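Local atomic coordinates of flagella basal body P-ring formation protein flgA (Salmonella typhimurium, PDB entry 3TEE), a protein that takes part in assembly of the flagellar P-ring in the periplasm, where it may act as a chaperone or modulator for the ring protein FlgI. Residues R122-G127 / L132-Q137; Q148-G153 / S157-G162; A164-A169 / N173-M178. All blocks are in the same frame, centred on the assembly; numbering follows the deposited sequence.

Contact 1: residues R122-G127 / L132-Q137; sequences RDLAPG and LTMIRQ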
# COMPACT_ATOMS: atom_id res chain seq x y z
N ARG A 122 -12.13 4.46 9.93
CA ARG A 122 -12.61 4.22 11.30
C ARG A 122 -12.31 5.36 12.26
O ARG A 122 -11.45 6.19 11.98
CB ARG A 122 -11.92 2.97 11.90
CG ARG A 122 -11.88 1.73 11.02
CD ARG A 122 -11.51 0.52 11.84
NE ARG A 122 -11.17 -0.61 10.99
CZ ARG A 122 -10.50 -1.68 11.40
NH1 ARG A 122 -10.07 -1.76 12.65
NH2 ARG A 122 -10.25 -2.68 10.56
N ASP A 123 -12.96 5.33 13.45
CA ASP A 123 -12.62 6.24 14.54
C ASP A 123 -11.34 5.65 15.13
O ASP A 123 -11.35 4.53 15.65
CB ASP A 123 -13.72 6.29 15.61
CG ASP A 123 -15.04 6.83 15.10
OD1 ASP A 123 -15.02 7.78 14.27
OD2 ASP A 123 -16.09 6.31 15.52
N LEU A 124 -10.22 6.37 15.00
CA LEU A 124 -8.94 5.90 15.50
C LEU A 124 -8.52 6.60 16.78
O LEU A 124 -8.81 7.78 16.98
CB LEU A 124 -7.84 6.00 14.40
CG LEU A 124 -8.11 5.23 13.07
CD1 LEU A 124 -6.99 5.49 12.06
CD2 LEU A 124 -8.22 3.72 13.31
N ALA A 125 -7.82 5.85 17.64
CA ALA A 125 -7.33 6.35 18.92
C ALA A 125 -5.82 6.54 18.93
O ALA A 125 -5.12 5.73 18.34
CB ALA A 125 -7.72 5.38 20.03
N PRO A 126 -5.31 7.55 19.67
CA PRO A 126 -3.85 7.72 19.79
C PRO A 126 -3.16 6.44 20.27
O PRO A 126 -3.68 5.73 21.14
CB PRO A 126 -3.73 8.81 20.87
CG PRO A 126 -4.96 9.64 20.70
CD PRO A 126 -6.04 8.63 20.39
N GLY A 127 -1.99 6.16 19.68
CA GLY A 127 -1.19 4.97 19.96
C GLY A 127 -1.48 3.81 19.01
O GLY A 127 -0.68 2.88 18.88
N LEU A 132 -3.27 -0.66 6.78
CA LEU A 132 -3.83 -0.41 5.44
C LEU A 132 -5.35 -0.66 5.37
O LEU A 132 -6.06 0.07 4.68
CB LEU A 132 -3.08 -1.21 4.36
CG LEU A 132 -1.63 -0.77 4.06
CD1 LEU A 132 -0.96 -1.76 3.13
CD2 LEU A 132 -1.58 0.62 3.42
N THR A 133 -5.85 -1.64 6.15
CA THR A 133 -7.29 -1.93 6.24
C THR A 133 -8.11 -0.82 6.92
O THR A 133 -9.34 -0.83 6.80
CB THR A 133 -7.53 -3.27 6.95
OG1 THR A 133 -6.78 -3.31 8.17
CG2 THR A 133 -7.19 -4.47 6.07
N MET A 134 -7.46 0.12 7.65
CA MET A 134 -8.16 1.19 8.39
C MET A 134 -8.32 2.43 7.53
O MET A 134 -8.97 3.39 7.97
CB MET A 134 -7.35 1.65 9.63
CG MET A 134 -7.28 0.68 10.76
SD MET A 134 -5.90 1.16 11.88
CE MET A 134 -6.35 0.15 13.24
N ILE A 135 -7.63 2.48 6.39
CA ILE A 135 -7.56 3.68 5.57
C ILE A 135 -7.89 3.46 4.09
O ILE A 135 -7.82 2.33 3.59
CB ILE A 135 -6.14 4.35 5.73
CG1 ILE A 135 -5.03 3.52 5.05
CG2 ILE A 135 -5.79 4.66 7.23
CD1 ILE A 135 -3.66 4.23 4.83
N ARG A 136 -8.12 4.57 3.39
CA ARG A 136 -8.40 4.62 1.94
C ARG A 136 -7.76 5.88 1.39
O ARG A 136 -7.41 6.77 2.17
CB ARG A 136 -9.93 4.65 1.69
CG ARG A 136 -10.67 5.88 2.24
CD ARG A 136 -12.01 6.12 1.54
NE ARG A 136 -12.87 7.09 2.23
CZ ARG A 136 -12.81 8.41 2.05
NH1 ARG A 136 -11.94 8.93 1.20
NH2 ARG A 136 -13.63 9.21 2.72
N GLN A 137 -7.65 6.00 0.04
CA GLN A 137 -7.15 7.23 -0.57
C GLN A 137 -8.26 8.26 -0.50
O GLN A 137 -9.43 7.89 -0.46
CB GLN A 137 -6.67 7.01 -2.02
CG GLN A 137 -5.19 6.64 -2.11
CD GLN A 137 -4.27 7.66 -1.48
OE1 GLN A 137 -4.09 8.78 -1.97
NE2 GLN A 137 -3.67 7.30 -0.35
O HOH W 1 -11.54 -1.01 8.23

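Contact 2: residues Q148-G153 / S157-G162; sequences QVIANG and SVNAEG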
# COMPACT_ATOMS: atom_id res chain seq x y z
N GLN A 148 -15.37 17.84 -14.97
CA GLN A 148 -15.11 17.99 -16.39
C GLN A 148 -14.83 16.61 -16.97
O GLN A 148 -14.00 15.87 -16.44
CB GLN A 148 -13.92 18.94 -16.65
CG GLN A 148 -14.27 20.43 -16.53
CD GLN A 148 -14.94 20.99 -17.76
OE1 GLN A 148 -16.04 21.56 -17.69
NE2 GLN A 148 -14.28 20.90 -18.92
N VAL A 149 -15.55 16.27 -18.03
CA VAL A 149 -15.36 15.01 -18.76
C VAL A 149 -14.53 15.35 -20.00
O VAL A 149 -14.90 16.25 -20.76
CB VAL A 149 -16.70 14.33 -19.12
CG1 VAL A 149 -16.48 13.12 -20.01
CG2 VAL A 149 -17.48 13.94 -17.86
N ILE A 150 -13.42 14.65 -20.17
CA ILE A 150 -12.50 14.84 -21.28
C ILE A 150 -12.36 13.52 -22.03
O ILE A 150 -11.81 12.56 -21.50
CB ILE A 150 -11.12 15.40 -20.80
CG1 ILE A 150 -11.29 16.71 -19.99
CG2 ILE A 150 -10.14 15.58 -21.98
CD1 ILE A 150 -10.04 17.20 -19.21
N ALA A 151 -12.85 13.49 -23.27
CA ALA A 151 -12.75 12.33 -24.13
C ALA A 151 -11.85 12.65 -25.32
O ALA A 151 -11.99 13.72 -25.92
CB ALA A 151 -14.13 11.89 -24.59
N ASN A 152 -10.89 11.75 -25.63
CA ASN A 152 -9.92 11.92 -26.72
C ASN A 152 -9.63 10.61 -27.46
O ASN A 152 -9.60 9.54 -26.84
CB ASN A 152 -8.62 12.52 -26.18
CG ASN A 152 -8.58 14.03 -26.26
OD1 ASN A 152 -9.12 14.74 -25.40
ND2 ASN A 152 -7.90 14.55 -27.27
N GLY A 153 -9.43 10.72 -28.77
CA GLY A 153 -9.12 9.59 -29.65
C GLY A 153 -9.71 9.68 -31.05
O GLY A 153 -10.87 10.08 -31.21
N SER A 157 -11.95 15.26 -29.98
CA SER A 157 -11.76 15.76 -28.62
C SER A 157 -13.09 16.27 -28.14
O SER A 157 -13.78 17.00 -28.86
CB SER A 157 -10.72 16.88 -28.62
OG SER A 157 -10.70 17.59 -27.39
N VAL A 158 -13.51 15.81 -26.96
CA VAL A 158 -14.79 16.21 -26.37
C VAL A 158 -14.50 16.72 -24.95
O VAL A 158 -13.78 16.06 -24.20
CB VAL A 158 -15.85 15.08 -26.38
CG1 VAL A 158 -17.19 15.56 -25.81
CG2 VAL A 158 -16.06 14.50 -27.78
N ASN A 159 -15.04 17.88 -24.60
CA ASN A 159 -14.90 18.45 -23.26
C ASN A 159 -16.31 18.80 -22.83
O ASN A 159 -16.99 19.56 -23.52
CB ASN A 159 -13.99 19.68 -23.25
CG ASN A 159 -12.53 19.34 -23.35
OD1 ASN A 159 -11.85 19.15 -22.34
ND2 ASN A 159 -12.01 19.27 -24.57
N ALA A 160 -16.78 18.17 -21.74
CA ALA A 160 -18.14 18.42 -21.28
C ALA A 160 -18.24 18.45 -19.76
O ALA A 160 -17.43 17.84 -19.07
CB ALA A 160 -19.09 17.39 -21.86
N GLU A 161 -19.19 19.23 -19.25
CA GLU A 161 -19.40 19.39 -17.81
C GLU A 161 -20.50 18.44 -17.39
O GLU A 161 -21.44 18.19 -18.14
CB GLU A 161 -19.83 20.83 -17.43
CG GLU A 161 -19.36 21.96 -18.33
CD GLU A 161 -19.89 23.34 -17.96
OE1 GLU A 161 -19.06 24.25 -17.73
OE2 GLU A 161 -21.13 23.50 -17.90
N GLY A 162 -20.37 17.94 -16.18
CA GLY A 162 -21.35 17.04 -15.59
C GLY A 162 -21.23 17.01 -14.08
O GLY A 162 -20.41 17.72 -13.51

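Contact 3: residues A164-A169 / N173-M178; sequences AMNNAA and NARVRM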
# COMPACT_ATOMS: atom_id res chain seq x y z
N ALA A 164 -20.57 14.56 -10.78
CA ALA A 164 -20.09 13.26 -10.32
C ALA A 164 -21.21 12.58 -9.55
O ALA A 164 -21.86 13.20 -8.71
CB ALA A 164 -18.88 13.43 -9.43
N MET A 165 -21.47 11.33 -9.88
CA MET A 165 -22.52 10.58 -9.20
C MET A 165 -21.99 9.76 -8.02
O MET A 165 -22.77 9.34 -7.17
CB MET A 165 -23.24 9.69 -10.20
CG MET A 165 -24.01 10.50 -11.22
SD MET A 165 -24.90 9.38 -12.27
CE MET A 165 -26.28 8.97 -11.21
N ASN A 166 -20.67 9.54 -7.96
CA ASN A 166 -20.05 8.75 -6.90
C ASN A 166 -18.72 9.37 -6.46
O ASN A 166 -18.15 10.21 -7.16
CB ASN A 166 -19.86 7.28 -7.38
CG ASN A 166 -18.87 7.13 -8.52
OD1 ASN A 166 -19.09 7.61 -9.63
ND2 ASN A 166 -17.75 6.48 -8.28
N ASN A 167 -18.22 8.93 -5.29
CA ASN A 167 -16.94 9.37 -4.76
C ASN A 167 -15.88 8.56 -5.43
O ASN A 167 -16.08 7.36 -5.67
CB ASN A 167 -16.88 9.14 -3.24
CG ASN A 167 -17.89 9.96 -2.48
OD1 ASN A 167 -18.01 11.17 -2.67
ND2 ASN A 167 -18.63 9.30 -1.59
N ALA A 168 -14.76 9.20 -5.80
CA ALA A 168 -13.70 8.48 -6.47
C ALA A 168 -12.37 9.14 -6.25
O ALA A 168 -12.26 10.36 -6.32
CB ALA A 168 -13.99 8.37 -7.97
N ALA A 169 -11.35 8.31 -6.01
CA ALA A 169 -9.96 8.74 -5.85
C ALA A 169 -9.35 8.82 -7.25
O ALA A 169 -9.98 8.37 -8.22
CB ALA A 169 -9.20 7.70 -5.02
N ASN A 173 -12.68 4.79 -11.15
CA ASN A 173 -13.80 5.07 -12.05
C ASN A 173 -14.81 6.03 -11.42
O ASN A 173 -15.12 5.90 -10.24
CB ASN A 173 -14.50 3.77 -12.45
CG ASN A 173 -15.57 3.97 -13.50
OD1 ASN A 173 -15.27 4.16 -14.68
ND2 ASN A 173 -16.83 3.95 -13.09
N ALA A 174 -15.31 6.99 -12.20
CA ALA A 174 -16.36 7.90 -11.75
C ALA A 174 -17.44 8.01 -12.82
O ALA A 174 -17.12 8.14 -14.01
CB ALA A 174 -15.81 9.27 -11.42
N ARG A 175 -18.69 7.87 -12.39
CA ARG A 175 -19.85 8.02 -13.25
C ARG A 175 -20.24 9.48 -13.13
O ARG A 175 -20.08 10.09 -12.07
CB ARG A 175 -21.00 7.07 -12.85
CG ARG A 175 -20.63 5.59 -12.99
CD ARG A 175 -21.70 4.63 -12.48
NE ARG A 175 -22.42 5.11 -11.29
CZ ARG A 175 -22.01 4.95 -10.03
NH1 ARG A 175 -20.87 4.32 -9.77
NH2 ARG A 175 -22.74 5.43 -9.03
N VAL A 176 -20.62 10.06 -14.26
CA VAL A 176 -20.91 11.48 -14.35
C VAL A 176 -22.24 11.68 -15.04
O VAL A 176 -22.43 11.21 -16.17
CB VAL A 176 -19.76 12.23 -15.12
CG1 VAL A 176 -20.04 13.72 -15.23
CG2 VAL A 176 -18.39 11.99 -14.49
N ARG A 177 -23.14 12.40 -14.38
CA ARG A 177 -24.41 12.71 -15.01
C ARG A 177 -24.24 14.00 -15.81
O ARG A 177 -23.86 15.04 -15.27
CB ARG A 177 -25.51 12.83 -13.94
CG ARG A 177 -26.89 13.13 -14.50
CD ARG A 177 -27.88 13.45 -13.37
NE ARG A 177 -29.20 13.64 -13.96
CZ ARG A 177 -29.63 14.78 -14.48
NH1 ARG A 177 -28.90 15.88 -14.40
NH2 ARG A 177 -30.82 14.83 -15.06
N MET A 178 -24.48 13.92 -17.12
CA MET A 178 -24.48 15.08 -18.01
C MET A 178 -25.79 15.85 -17.78
O MET A 178 -26.74 15.28 -17.23
CB MET A 178 -24.35 14.65 -19.49
CG MET A 178 -23.18 13.70 -19.74
SD MET A 178 -21.64 14.25 -18.96
CE MET A 178 -21.03 15.21 -20.23

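Contact 1: residues R122-G127 / L132-Q137
Leu124 and Met134 supply the apolar part of this contact. Leu124 CD2 lies 3.7 Å from Met134 SD, with Met134 CE and CG a little farther off. Both residues are buried. The Met134 chain is extended beyond CG (chi2 163°, chi3 166°). This carries SD and CE to Leu124 CD2, and the two side chains meet at a slant.

Arg122 packs on the same methionine from another side. The Arg122 and Met134 side chains cross at about a right angle. Met134 CG sits 4.0 Å from Arg122 CZ, over the centre of one face of the guanidinium. Arg122 is extended from CG to NE, which brings the guanidinium to Met134 CG. The contact is one of van der Waals packing, with the thioether chain as a platform for the flat cation.

The two segments belong to one excursion of the chain. Segment 122-127 is irregular and follows strand 118-120. Residues 132-134 form a short 3-10 turn that leads into strand 135-137, and this strand pairs antiparallel with strand 118-120. The backbone bonding of Arg136 with Val119 belongs to that pairing. Met134 with Leu121 adds a backbone bond just beyond it. The excursion lies within the FlgA chaperone family region.

The polar link is made through water. Water 1 lies at the edge of the Arg122 guanidinium, in its plane. It accepts a hydrogen bond from Arg122 NE at 2.8 Å and donates one to Thr133 O at 2.6 Å. No direct hydrogen bond joins the two segments. On the 122-127 side, Leu124 bonds through its backbone to Ile83.

Contact 2: residues Q148-G153 / S157-G162
Gln148 and Glu161 face each other as a non-hydrogen-bonded antiparallel pair, and their side chains run side by side. From CB, the Gln148 chain goes to CG, which is anti to the carbonyl carbon (chi1 -79°). A bend at chi2 then turns CD and the amide over toward the partner strand. At the tip, OE1 comes 3.4 Å from Glu161 CG and 3.9 Å from Glu161 CB. The amide thus meets the aliphatic part of the glutamate, and its plane stands 87° from that of the carboxylate. The Glu161 carboxylate has its own partner in Arg146, with which OE1 forms a salt bridge.

Strands 146-152 and 157-164 make a beta hairpin within a five-strand sheet. Strand 146-152 also pairs with strand 194-197, so the sheet's first and last strands meet. The Val149-Ala160 and Ala151-Val158 pairs each have two backbone hydrogen bonds. Val149 N to Ala160 O is the shortest, at 2.7 Å, with an N-H...O angle of 173°. Between these pairs, Asn159 CA approaches Val149 O in a CA-H...O contact of 3.3 Å.

Gln148, Ile150, Asn152, Ser157, Asn159 and Glu161 lie on one face. There Asn159 OD1 rests 3.4 Å from Ile150 CG1. Val149, Ala151, Val158 and Ala160 occupy the other face, where Ala151 CB meets Val158 CB at 4.0 Å. Val149 continues inward to Ile194, Ile196 and Val176.

Contact 3: residues A164-A169 / N173-M178
The Asn166 amide and the Arg175 guanidinium lie stacked, their planes 19° apart. Asn166 OD1 is over one face of the guanidinium, 3.7 Å above the plane and offset toward its rim. Asn166 CG approaches Arg175 NH1 at the same distance. The Arg175 chain bends at chi3, which folds the guanidinium back over the amide. The side chains as a whole cross at about a right angle.

The same amide is held by the backbone of strand 173-178. Asn166 OD1 accepts a hydrogen bond from Arg175 N at 2.8 Å, in the plane of the amide carbonyl and nearly straight at 169°. Asn166 ND2 gives a weak bond to Asn173 O. Chi1 of 65° sets CG between the backbone N and the carbonyl carbon and turns the amide to the strand. Together the strong bond at OD1 and the weak one at ND2 probably limit its rotation. With the positive Arg175 over it, OD1 is probably polarised further.

Met165 N bonds to Arg175 O at 2.9 Å, so Arg175 is gripped at both its backbone N and O. Met165 CG and SD reach the Arg177 backbone N and CB, crossing that side chain at a slant. SD meets Arg177 CB at 3.9 Å.

Ala168 CB packs on Ala174 CB at 4.0 Å, on the buried side. Ala164 and Val176 form a non-hydrogen-bonded antiparallel pair. Both side chains turn inward, where Val147 of strand 146-152 touches them.

The Asn166 side chain thus takes the part of a backbone peptide: it offers its C=O, and more weakly its N-H, to strand 173-178. This mimicry continues the bonding beyond the last antiparallel pair, in the loop joining neighbouring strands 157-164 and 173-178 of the C-terminal sheet.

Contacts 2 and 3 share one sheet. Strand 157-164 closes the hairpin of contact 2 and runs on to the start of contact 3, and strand 173-178 is its neighbour. Their centres are 14 Å apart. They meet through apolar packing: Val149 CG2 lies 3.7 Å from Val176 CG1, and Gly162 CA is 3.6 Å from the same methyl. Contact 1 comes earlier in the chain. Its centre is about 36 Å from that of contact 2 and 25 Å from that of contact 3. It does not touch contact 2, but Gln137 CB meets Ala169 CB of contact 3 at 4.0 Å. All three lie in the FlgA chaperone family region, and the crystal captures the open form.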